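Local atomic coordinates of CutA1 (Shewanella, PDB entry 3AHP), a protein that belongs to the CutA1 family of trimeric proteins and is probably linked to tolerance of divalent metal ions. Residues 23-28 with 72-77. Residues are numbered along the deposited sequence; the frame is centred on the assembly and turned at random.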
loop_
_atom_site.group_PDB
_atom_site.type_symbol
_atom_site.label_atom_id
_atom_site.label_comp_id
_atom_site.label_asym_id
_atom_site.label_seq_id
_atom_site.Cartn_x
_atom_site.Cartn_y
_atom_site.Cartn_z
ATOM N N ALA B 23 -9.679 14.093 -4.101
ATOM C CA ALA B 23 -9.518 13.291 -5.334
ATOM C C ALA B 23 -9.910 14.042 -6.622
ATOM O O ALA B 23 -9.119 14.123 -7.568
ATOM C CB ALA B 23 -10.304 11.980 -5.240
ATOM N N THR B 24 -11.143 14.548 -6.657
ATOM C CA THR B 24 -11.661 15.298 -7.796
ATOM C C THR B 24 -10.746 16.477 -8.174
ATOM O O THR B 24 -10.352 16.632 -9.330
ATOM C CB THR B 24 -13.133 15.764 -7.549
ATOM O OG1 THR B 24 -13.966 14.624 -7.335
ATOM C CG2 THR B 24 -13.680 16.526 -8.722
ATOM N N ALA B 25 -10.359 17.273 -7.193
ATOM C CA ALA B 25 -9.469 18.378 -7.454
ATOM C C ALA B 25 -8.190 17.864 -8.118
ATOM O O ALA B 25 -7.793 18.306 -9.199
ATOM C CB ALA B 25 -9.164 19.138 -6.152
ATOM N N LEU B 26 -7.555 16.910 -7.455
ATOM C CA LEU B 26 -6.332 16.305 -7.941
ATOM C C LEU B 26 -6.488 15.864 -9.385
ATOM O O LEU B 26 -5.632 16.138 -10.222
ATOM C CB LEU B 26 -5.993 15.101 -7.066
ATOM C CG LEU B 26 -4.747 15.217 -6.198
ATOM C CD1 LEU B 26 -4.258 16.649 -6.080
ATOM C CD2 LEU B 26 -5.009 14.597 -4.859
ATOM N N VAL B 27 -7.586 15.180 -9.678
ATOM C CA VAL B 27 -7.778 14.670 -11.020
ATOM C C VAL B 27 -8.146 15.743 -12.035
ATOM O O VAL B 27 -7.494 15.853 -13.061
ATOM C CB VAL B 27 -8.654 13.384 -11.075
ATOM C CG1 VAL B 27 -9.261 13.175 -12.450
ATOM C CG2 VAL B 27 -7.805 12.182 -10.724
ATOM N N GLU B 28 -9.053 16.646 -11.689
ATOM C CA GLU B 28 -9.288 17.767 -12.592
ATOM C C GLU B 28 -8.205 18.817 -12.800
ATOM O O GLU B 28 -8.130 19.409 -13.861
ATOM C CB GLU B 28 -10.743 18.261 -12.690
ATOM C CG GLU B 28 -11.391 18.849 -11.467
ATOM C CD GLU B 28 -12.722 19.550 -11.809
ATOM O OE1 GLU B 28 -13.027 19.703 -13.015
ATOM O OE2 GLU B 28 -13.465 19.951 -10.884
ATOM N N GLU B 72 1.254 17.775 -2.953
ATOM C CA GLU B 72 1.380 18.028 -1.539
ATOM C C GLU B 72 0.702 19.335 -1.148
ATOM O O GLU B 72 -0.064 19.384 -0.180
ATOM C CB GLU B 72 2.838 18.100 -1.155
ATOM C CG GLU B 72 3.017 18.459 0.275
ATOM C CD GLU B 72 4.451 18.506 0.666
ATOM O OE1 GLU B 72 5.000 19.625 0.677
ATOM O OE2 GLU B 72 5.037 17.423 0.914
ATOM N N GLN B 73 1.049 20.405 -1.859
ATOM C CA GLN B 73 0.459 21.706 -1.616
ATOM C C GLN B 73 -1.066 21.658 -1.662
ATOM O O GLN B 73 -1.724 21.994 -0.696
ATOM C CB GLN B 73 1.016 22.743 -2.598
ATOM C CG GLN B 73 0.853 24.192 -2.133
ATOM C CD GLN B 73 1.292 24.388 -0.686
ATOM O OE1 GLN B 73 0.459 24.470 0.218
ATOM N NE2 GLN B 73 2.597 24.385 -0.456
ATOM N N LEU B 74 -1.621 21.115 -2.731
ATOM C CA LEU B 74 -3.060 20.976 -2.847
ATOM C C LEU B 74 -3.674 20.100 -1.740
ATOM O O LEU B 74 -4.660 20.492 -1.102
ATOM C CB LEU B 74 -3.448 20.466 -4.244
ATOM C CG LEU B 74 -4.940 20.474 -4.596
ATOM C CD1 LEU B 74 -5.545 21.814 -4.253
ATOM C CD2 LEU B 74 -5.175 20.190 -6.067
ATOM N N VAL B 75 -3.125 18.906 -1.532
ATOM C CA VAL B 75 -3.741 17.986 -0.596
ATOM C C VAL B 75 -3.666 18.552 0.819
ATOM O O VAL B 75 -4.694 18.653 1.508
ATOM C CB VAL B 75 -3.149 16.553 -0.654
ATOM C CG1 VAL B 75 -3.709 15.702 0.481
ATOM C CG2 VAL B 75 -3.464 15.900 -1.997
ATOM N N ILE B 76 -2.477 19.006 1.212
ATOM C CA ILE B 76 -2.266 19.497 2.567
ATOM C C ILE B 76 -3.215 20.655 2.882
ATOM O O ILE B 76 -3.844 20.662 3.935
ATOM C CB ILE B 76 -0.786 19.916 2.817
ATOM C CG1 ILE B 76 0.046 18.729 3.307
ATOM C CG2 ILE B 76 -0.705 21.039 3.842
ATOM C CD1 ILE B 76 -0.296 17.418 2.637
ATOM N N THR B 77 -3.345 21.612 1.963
ATOM C CA THR B 77 -4.239 22.743 2.187
ATOM C C THR B 77 -5.750 22.472 2.160
ATOM O O THR B 77 -6.515 23.116 2.878
ATOM C CB THR B 77 -3.841 24.059 1.423
ATOM O OG1 THR B 77 -4.972 24.569 0.718
ATOM C CG2 THR B 77 -2.692 23.863 0.477
#
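Leu26 divides its two methyl groups between Leu74 and Val75 of helix 68-78. Its CB sets out roughly alongside helix 68-78 rather than straight at it, and from CG the side chain forks toward that helix. One branch, CD1, runs past Leu74 in the opposite sense, lying 3.7 Å from Leu74 CD2 and 4.2 Å from Leu74 CG. The other branch, CD2, meets Val75 CG2 at 3.5 Å, where the two side chains cross at about a right angle. The pairing belongs to the ferredoxin-like fold of CutA1, in which helices 16-28 and 68-78 pack side by side against the sheet, segments 23-28 and 72-77 running nearly antiparallel (160°); Leu26 also rests on Ile61 of strand 50-64, and Val75 on Phe86 of strand 86-94. Leu74, its CG anti to the backbone N (chi1 -171°), heads toward helix 16-28, and its CD2 touches Ala25 CB at 4.1 Å as well as Leu26. No hydrogen bond links the two segments; the contact is apolar and small, 161 Å² summed over both sides, and the segment axes come no nearer than 10.4 Å. Beyond it, Val27 packs on Tyr45 of a second subunit, while Ile76 reaches Phe95 of the third.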